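Deoxyribose-phosphate aldolase (Toxoplasma gondii, PDB 4EIV) belongs to the deoxyribose-phosphate aldolase family of enzymes and is built as a closed eight-stranded parallel beta/alpha (TIM) barrel. Local coordinates at residues Ile117-Asp122 with Ser142-Val147; Arg124-Asn129 with Ser169-Ala174. All coordinates share one frame; numbering follows the deposited sequence. Where two conformers were deposited one is given.

Contact 1 of 2, residues Ile117-Asp122 with Ser142-Val147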
ATOM      1  N   ILE A 117      -4.397 -10.453 -19.965  1.00 27.35           N
ATOM      2  CA  ILE A 117      -3.659 -10.738 -21.186  1.00 27.05           C
ATOM      3  C   ILE A 117      -2.386  -9.884 -21.199  1.00 25.90           C
ATOM      4  O   ILE A 117      -2.433  -8.705 -20.873  1.00 26.54           O
ATOM      5  CB  ILE A 117      -4.500 -10.419 -22.445  1.00 27.45           C
ATOM      6  CG1 ILE A 117      -5.727 -11.328 -22.535  1.00 29.85           C
ATOM      7  CG2 ILE A 117      -3.657 -10.558 -23.727  1.00 27.24           C
ATOM      8  CD1 ILE A 117      -5.417 -12.839 -22.569  1.00 29.64           C
ATOM      9  N   GLU A 118      -1.268 -10.502 -21.561  0.50 24.90           N
ATOM     10  CA  GLU A 118       0.028  -9.816 -21.676  0.50 24.03           C
ATOM     11  C   GLU A 118       0.489  -9.938 -23.125  0.50 23.35           C
ATOM     12  O   GLU A 118       0.929 -11.009 -23.554  0.50 23.26           O
ATOM     13  CB  GLU A 118       1.006 -10.410 -20.676  0.50 24.26           C
ATOM     14  CG  GLU A 118       0.497 -10.178 -19.237  0.50 24.07           C
ATOM     15  CD  GLU A 118       1.351 -10.763 -18.126  0.50 24.79           C
ATOM     16  OE1 GLU A 118       1.232 -10.244 -16.997  0.50 25.65           O
ATOM     17  OE2 GLU A 118       2.117 -11.727 -18.340  0.50 25.73           O
ATOM     18  N   CYS A 119       0.419  -8.825 -23.866  1.00 23.43           N
ATOM     19  CA  CYS A 119       0.651  -8.830 -25.303  1.00 23.71           C
ATOM     20  C   CYS A 119       2.010  -8.226 -25.682  1.00 23.49           C
ATOM     21  O   CYS A 119       2.245  -7.043 -25.460  1.00 23.84           O
ATOM     22  CB  CYS A 119      -0.485  -8.052 -25.962  1.00 24.72           C
ATOM     23  SG  CYS A 119      -0.371  -7.972 -27.769  1.00 26.00           S
ATOM     24  N   LEU A 120       2.854  -9.018 -26.321  1.00 23.72           N
ATOM     25  CA  LEU A 120       4.138  -8.530 -26.797  1.00 23.53           C
ATOM     26  C   LEU A 120       3.931  -7.792 -28.115  1.00 23.60           C
ATOM     27  O   LEU A 120       3.159  -8.229 -28.951  1.00 25.09           O
ATOM     28  CB  LEU A 120       5.113  -9.694 -26.958  1.00 24.30           C
ATOM     29  CG  LEU A 120       6.558  -9.443 -27.393  1.00 25.12           C
ATOM     30  CD1 LEU A 120       7.273  -8.491 -26.411  1.00 24.94           C
ATOM     31  CD2 LEU A 120       7.327 -10.740 -27.528  1.00 27.36           C
ATOM     32  N   ILE A 121       4.609  -6.665 -28.269  1.00 23.03           N
ATOM     33  CA  ILE A 121       4.586  -5.912 -29.505  1.00 23.36           C
ATOM     34  C   ILE A 121       5.611  -6.441 -30.514  1.00 22.59           C
ATOM     35  O   ILE A 121       6.555  -7.151 -30.150  1.00 22.90           O
ATOM     36  CB  ILE A 121       4.837  -4.384 -29.260  1.00 23.17           C
ATOM     37  CG1 ILE A 121       6.246  -4.113 -28.724  1.00 23.69           C
ATOM     38  CG2 ILE A 121       3.772  -3.809 -28.334  1.00 26.28           C
ATOM     39  CD1 ILE A 121       6.666  -2.621 -28.792  1.00 26.12           C
ATOM     40  N   ASP A 122       5.484  -5.998 -31.766  1.00 23.39           N
ATOM     41  CA  ASP A 122       6.478  -6.303 -32.801  1.00 23.70           C
ATOM     42  C   ASP A 122       7.555  -5.233 -32.628  1.00 23.35           C
ATOM     43  O   ASP A 122       7.650  -4.255 -33.368  1.00 23.41           O
ATOM     44  CB  ASP A 122       5.830  -6.263 -34.196  1.00 23.64           C
ATOM     45  CG  ASP A 122       6.693  -6.926 -35.273  1.00 24.39           C
ATOM     46  OD1 ASP A 122       7.888  -7.244 -35.017  1.00 25.18           O
ATOM     47  OD2 ASP A 122       6.160  -7.138 -36.393  1.00 25.17           O
ATOM     48  N   SER A 142      -5.071  -2.007 -30.010  0.60 27.27           N
ATOM     49  CA  SER A 142      -6.502  -1.676 -30.058  0.60 27.69           C
ATOM     50  C   SER A 142      -7.396  -2.864 -30.449  0.60 29.22           C
ATOM     51  O   SER A 142      -8.518  -2.989 -29.948  0.60 30.56           O
ATOM     52  CB  SER A 142      -6.771  -0.466 -30.965  0.60 28.14           C
ATOM     53  OG  SER A 142      -6.416  -0.703 -32.316  0.60 26.81           O
ATOM     54  N   GLU A 143      -6.921  -3.702 -31.367  1.00 29.29           N
ATOM     55  CA  GLU A 143      -7.637  -4.906 -31.752  1.00 30.66           C
ATOM     56  C   GLU A 143      -7.708  -5.931 -30.634  1.00 29.78           C
ATOM     57  O   GLU A 143      -8.753  -6.529 -30.401  1.00 31.71           O
ATOM     58  CB  GLU A 143      -7.036  -5.492 -33.030  1.00 31.66           C
ATOM     59  CG  GLU A 143      -7.386  -4.639 -34.254  1.00 35.05           C
ATOM     60  CD  GLU A 143      -8.862  -4.620 -34.542  1.00 38.86           C
ATOM     61  OE1 GLU A 143      -9.423  -3.510 -34.714  1.00 44.49           O
ATOM     62  OE2 GLU A 143      -9.470  -5.719 -34.541  1.00 43.46           O
ATOM     63  N   VAL A 144      -6.593  -6.124 -29.932  1.00 28.16           N
ATOM     64  CA  VAL A 144      -6.591  -7.053 -28.806  1.00 28.79           C
ATOM     65  C   VAL A 144      -7.479  -6.514 -27.679  1.00 29.04           C
ATOM     66  O   VAL A 144      -8.226  -7.276 -27.033  1.00 29.53           O
ATOM     67  CB  VAL A 144      -5.143  -7.357 -28.331  1.00 27.64           C
ATOM     68  CG1 VAL A 144      -5.143  -8.189 -27.030  1.00 29.21           C
ATOM     69  CG2 VAL A 144      -4.387  -8.104 -29.430  1.00 29.55           C
ATOM     70  N   LYS A 145      -7.399  -5.213 -27.414  1.00 29.31           N
ATOM     71  CA  LYS A 145      -8.251  -4.624 -26.345  1.00 30.71           C
ATOM     72  C   LYS A 145      -9.739  -4.844 -26.594  1.00 32.43           C
ATOM     73  O   LYS A 145     -10.492  -5.012 -25.648  1.00 33.18           O
ATOM     74  CB  LYS A 145      -7.960  -3.131 -26.146  1.00 30.53           C
ATOM     75  CG  LYS A 145      -8.670  -2.460 -24.951  1.00 32.21           C
ATOM     76  CD  LYS A 145      -8.504  -3.159 -23.593  1.00 34.00           C
ATOM     77  CE  LYS A 145      -9.345  -2.495 -22.477  1.00 35.78           C
ATOM     78  NZ  LYS A 145      -9.271  -3.206 -21.130  1.00 35.96           N
ATOM     79  N   LYS A 146     -10.153  -4.857 -27.857  1.00 33.84           N
ATOM     80  CA  LYS A 146     -11.558  -5.100 -28.198  1.00 36.14           C
ATOM     81  C   LYS A 146     -12.044  -6.455 -27.695  1.00 36.78           C
ATOM     82  O   LYS A 146     -13.195  -6.579 -27.271  1.00 39.55           O
ATOM     83  CB  LYS A 146     -11.774  -5.041 -29.715  1.00 38.55           C
ATOM     84  CG  LYS A 146     -11.751  -3.647 -30.326  1.00 41.25           C
ATOM     85  CD  LYS A 146     -12.001  -3.723 -31.834  1.00 46.00           C
ATOM     86  CE  LYS A 146     -11.883  -2.360 -32.501  1.00 48.31           C
ATOM     87  NZ  LYS A 146     -11.970  -2.475 -33.993  1.00 50.99           N
ATOM     88  N   VAL A 147     -11.183  -7.469 -27.765  1.00 35.07           N
ATOM     89  CA  VAL A 147     -11.572  -8.808 -27.332  1.00 36.06           C
ATOM     90  C   VAL A 147     -11.381  -9.043 -25.845  1.00 36.02           C
ATOM     91  O   VAL A 147     -12.055  -9.883 -25.265  1.00 37.66           O
ATOM     92  CB  VAL A 147     -10.888  -9.939 -28.179  1.00 36.10           C
ATOM     93  CG1 VAL A 147     -11.227  -9.758 -29.683  1.00 37.68           C
ATOM     94  CG2 VAL A 147      -9.417  -9.999 -27.973  1.00 35.37           C
TER
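Val144 carries the contact from the helix, and Ile117 and Cys119 receive it on the strand. All three are buried, and the touching is wholly apolar. The two methyl groups of Val144 divide the work. CG1 meets the CG2 methyl of Ile117 at 4.3 Å. CG2 meets the sulfur of Cys119, with CG2 to SG also 4.3 Å. The first torsion of Val144 (chi1 173°) sets CG1 anti to the backbone N and leaves CG2 anti to the carbonyl carbon, one methyl for each partner. The backbones stay well apart, with the CA atoms of Cys119 and Val144 8.2 Å from each other. No hydrogen bond or salt bridge crosses between the segments.

One charge pair lies within the helix: Lys146 NZ donates to Glu143 OE1 at 2.8 Å, a salt bridge, on the syn side of the carboxylate and 24° out of its plane. Lys145 instead reaches outside it, to Asp181.

Val102 of helix 99-111 touches both Cys119 and Val144, and Leu153 of strand 152-156 touches both Ile117 and Val144. Glu118 lies between the two outward residues and pairs instead with Lys154 and Lys235 of other strands. This alternation, apolar residues toward the helix and a polar one toward the barrel interior, is characteristic of a beta/alpha unit in a TIM barrel.

Contact 2 of 2, residues Arg124-Asn129 with Ser169-Ala174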
ATOM      1  N   ARG A 124      10.674  -5.228 -33.175  1.00 24.49           N
ATOM      2  CA  ARG A 124      11.657  -5.079 -34.249  1.00 25.31           C
ATOM      3  C   ARG A 124      11.280  -3.972 -35.216  1.00 25.83           C
ATOM      4  O   ARG A 124      12.147  -3.301 -35.804  1.00 27.24           O
ATOM      5  CB  ARG A 124      11.816  -6.402 -35.003  1.00 25.22           C
ATOM      6  CG  ARG A 124      12.567  -7.454 -34.234  1.00 26.40           C
ATOM      7  CD  ARG A 124      12.647  -8.753 -35.033  1.00 26.84           C
ATOM      8  NE  ARG A 124      13.380  -9.771 -34.318  1.00 26.84           N
ATOM      9  CZ  ARG A 124      12.880 -10.578 -33.392  1.00 26.08           C
ATOM     10  NH1 ARG A 124      11.591 -10.520 -33.071  1.00 27.45           N
ATOM     11  NH2 ARG A 124      13.685 -11.461 -32.807  1.00 29.26           N
ATOM     12  N   ARG A 125       9.979  -3.757 -35.407  1.00 25.64           N
ATOM     13  CA  ARG A 125       9.539  -2.764 -36.364  1.00 26.55           C
ATOM     14  C   ARG A 125      10.007  -1.354 -36.047  1.00 26.75           C
ATOM     15  O   ARG A 125      10.234  -0.545 -36.942  1.00 28.07           O
ATOM     16  CB  ARG A 125       8.026  -2.801 -36.475  1.00 25.41           C
ATOM     17  CG  ARG A 125       7.443  -4.120 -36.958  1.00 25.36           C
ATOM     18  CD  ARG A 125       7.718  -4.365 -38.420  1.00 26.29           C
ATOM     19  NE  ARG A 125       7.148  -5.640 -38.850  1.00 26.26           N
ATOM     20  CZ  ARG A 125       7.082  -6.023 -40.119  1.00 26.63           C
ATOM     21  NH1 ARG A 125       6.548  -7.193 -40.448  1.00 27.93           N
ATOM     22  NH2 ARG A 125       7.532  -5.215 -41.065  1.00 28.49           N
ATOM     23  N   MET A 126      10.176  -1.072 -34.759  1.00 30.21           N
ATOM     24  CA  MET A 126      10.666   0.232 -34.314  1.00 30.96           C
ATOM     25  C   MET A 126      12.089   0.516 -34.795  1.00 32.39           C
ATOM     26  O   MET A 126      12.481   1.682 -34.966  1.00 33.36           O
ATOM     27  CB  MET A 126      10.619   0.311 -32.785  1.00 30.88           C
ATOM     28  CG  MET A 126       9.240   0.153 -32.182  1.00 29.96           C
ATOM     29  SD  MET A 126       8.048   1.423 -32.644  1.00 33.63           S
ATOM     30  CE  MET A 126       8.795   2.779 -31.762  1.00 30.30           C
ATOM     31  N   ASN A 127      12.866  -0.534 -35.014  1.00 31.71           N
ATOM     32  CA  ASN A 127      14.224  -0.379 -35.503  1.00 34.04           C
ATOM     33  C   ASN A 127      14.277  -0.032 -36.991  1.00 35.39           C
ATOM     34  O   ASN A 127      15.233   0.609 -37.443  1.00 37.52           O
ATOM     35  CB  ASN A 127      15.030  -1.672 -35.307  1.00 34.51           C
ATOM     36  CG  ASN A 127      15.185  -2.075 -33.852  1.00 35.65           C
ATOM     37  OD1 ASN A 127      15.220  -1.237 -32.950  1.00 36.21           O
ATOM     38  ND2 ASN A 127      15.316  -3.395 -33.622  1.00 38.94           N
ATOM     39  N   GLU A 128      13.286  -0.466 -37.769  0.50 34.47           N
ATOM     40  CA  GLU A 128      13.313  -0.199 -39.214  0.50 36.01           C
ATOM     41  C   GLU A 128      12.632   1.123 -39.596  0.50 35.39           C
ATOM     42  O   GLU A 128      13.134   1.841 -40.464  0.50 36.26           O
ATOM     43  CB  GLU A 128      12.770  -1.383 -40.036  0.50 36.74           C
ATOM     44  CG  GLU A 128      11.277  -1.619 -39.991  0.50 37.55           C
ATOM     45  CD  GLU A 128      10.809  -2.659 -41.020  0.50 40.53           C
ATOM     46  OE1 GLU A 128      11.625  -3.057 -41.885  0.50 43.88           O
ATOM     47  OE2 GLU A 128       9.621  -3.065 -40.972  0.50 39.94           O
ATOM     48  N   ASN A 129      11.498   1.441 -38.977  1.00 33.40           N
ATOM     49  CA  ASN A 129      10.810   2.716 -39.258  1.00 32.86           C
ATOM     50  C   ASN A 129       9.931   3.025 -38.057  1.00 30.77           C
ATOM     51  O   ASN A 129       9.037   2.242 -37.716  1.00 29.92           O
ATOM     52  CB  ASN A 129      10.017   2.645 -40.566  1.00 33.17           C
ATOM     53  CG  ASN A 129       9.338   3.969 -40.914  1.00 32.28           C
ATOM     54  OD1 ASN A 129       8.426   4.408 -40.204  1.00 32.62           O
ATOM     55  ND2 ASN A 129       9.783   4.613 -42.003  1.00 32.69           N
ATOM     56  N   SER A 169      10.355   5.147 -25.493  1.00 30.58           N
ATOM     57  CA  SER A 169       9.354   6.158 -25.210  1.00 30.10           C
ATOM     58  C   SER A 169       8.240   6.124 -26.234  1.00 29.37           C
ATOM     59  O   SER A 169       7.061   6.187 -25.876  1.00 29.24           O
ATOM     60  CB  SER A 169       9.993   7.548 -25.170  1.00 31.33           C
ATOM     61  OG  SER A 169      10.958   7.629 -24.134  1.00 32.98           O
ATOM     62  N   ARG A 170       8.595   6.033 -27.519  1.00 28.59           N
ATOM     63  CA  ARG A 170       7.558   6.012 -28.559  1.00 29.12           C
ATOM     64  C   ARG A 170       6.713   4.739 -28.533  1.00 27.34           C
ATOM     65  O   ARG A 170       5.512   4.785 -28.796  1.00 26.55           O
ATOM     66  CB  ARG A 170       8.168   6.215 -29.936  1.00 30.89           C
ATOM     67  CG  ARG A 170       8.661   7.632 -30.122  1.00 35.92           C
ATOM     68  CD  ARG A 170       9.327   7.821 -31.454  1.00 42.91           C
ATOM     69  NE  ARG A 170       9.621   9.233 -31.684  1.00 47.96           N
ATOM     70  CZ  ARG A 170       8.811  10.096 -32.299  1.00 50.98           C
ATOM     71  NH1 ARG A 170       7.628   9.711 -32.785  1.00 51.41           N
ATOM     72  NH2 ARG A 170       9.190  11.363 -32.423  1.00 53.13           N
ATOM     73  N   ALA A 171       7.317   3.607 -28.221  1.00 26.77           N
ATOM     74  CA  ALA A 171       6.560   2.353 -28.112  1.00 26.20           C
ATOM     75  C   ALA A 171       5.554   2.466 -26.952  1.00 25.12           C
ATOM     76  O   ALA A 171       4.399   2.067 -27.086  1.00 25.27           O
ATOM     77  CB  ALA A 171       7.507   1.189 -27.889  1.00 25.87           C
ATOM     78  N   ALA A 172       5.997   3.040 -25.829  1.00 25.10           N
ATOM     79  CA  ALA A 172       5.135   3.257 -24.670  1.00 24.97           C
ATOM     80  C   ALA A 172       3.923   4.110 -25.037  1.00 25.75           C
ATOM     81  O   ALA A 172       2.788   3.752 -24.733  1.00 25.83           O
ATOM     82  CB  ALA A 172       5.930   3.892 -23.534  1.00 25.53           C
ATOM     83  N   VAL A 173       4.173   5.247 -25.700  1.00 25.77           N
ATOM     84  CA  VAL A 173       3.068   6.143 -26.069  1.00 26.46           C
ATOM     85  C   VAL A 173       2.124   5.461 -27.042  1.00 26.48           C
ATOM     86  O   VAL A 173       0.912   5.578 -26.902  1.00 26.65           O
ATOM     87  CB  VAL A 173       3.592   7.486 -26.620  1.00 28.37           C
ATOM     88  CG1 VAL A 173       2.455   8.332 -27.194  1.00 29.92           C
ATOM     89  CG2 VAL A 173       4.381   8.230 -25.526  1.00 30.59           C
ATOM     90  N   ALA A 174       2.660   4.760 -28.030  1.00 26.09           N
ATOM     91  CA  ALA A 174       1.801   4.061 -28.992  1.00 25.70           C
ATOM     92  C   ALA A 174       0.931   2.998 -28.301  1.00 25.39           C
ATOM     93  O   ALA A 174      -0.225   2.835 -28.632  1.00 25.46           O
ATOM     94  CB  ALA A 174       2.631   3.433 -30.122  1.00 27.11           C
TER
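Met126 reaches across to the helix at Arg170 and Ala171 with its terminal methyl. CE lies 3.9 Å from Arg170 CB and is equally close, at 3.9 Å, to the backbone N of Ala171. It also approaches the methyl of Ala171, with CE to CB at 4.4 Å. The contact is one of van der Waals packing: a methyl rests on the root of one side chain and on the backbone and methyl of the next residue. No hydrogen bond joins the segments.

The Met126 chain is bent at chi2 and chi3 (-62° and -69°), which folds CE round to the helix surface. Arg170 behaves differently. Its chain runs extended from CG to NE and leads away, so its aliphatic root does the touching. The guanidinium group binds outside the contact, with NE paired to Asp166 and NH1 to Glu134. Other side chains close around this methyl contact: Ile167 and Gln163 touch Met126, and Ile137 of helix 130-148 touches Ala171.

The helix at about 124-128 is short and only weakly bonded. Within it Arg125 O accepts from both Glu128 N and Asn129 N. Arg125 NH2 forms a salt bridge with Glu128 OE2 at 3.0 Å, with the acceptor 19° out of the guanidinium plane. Arg125 NE pairs with Asp122, just before the helix. Asn127 OD1 is hydrogen-bonded to Gln163 NE2, which ties the helix to the loop preceding helix 165-178. Asn129 follows as N-cap of helix 130-148, its OD1 accepting from Asp132 N.

The arrangement is that of a short extra helix inserted between a strand and the main helix of its beta/alpha unit, packed on the helix of the next unit around a TIM barrel.

In the fold
The segments alternate along the chain: 117-122, 124-129, 142-147, then 169-174. Strand 116-120 leads directly into helix 124-128, which is followed by helix 130-148. Contact 1 joins that strand to the later part of helix 130-148. Contact 2 joins the short helix to helix 165-178, which follows the neighbouring strand 152-156. Their centres lie about 15 Å apart, with contact 2 farther from the middle of the chain. They meet where Ile121 CD1 packs on Ala171 CB at 4.0 Å. Together they fasten one beta/alpha unit of the barrel within itself and to the next unit around the ring.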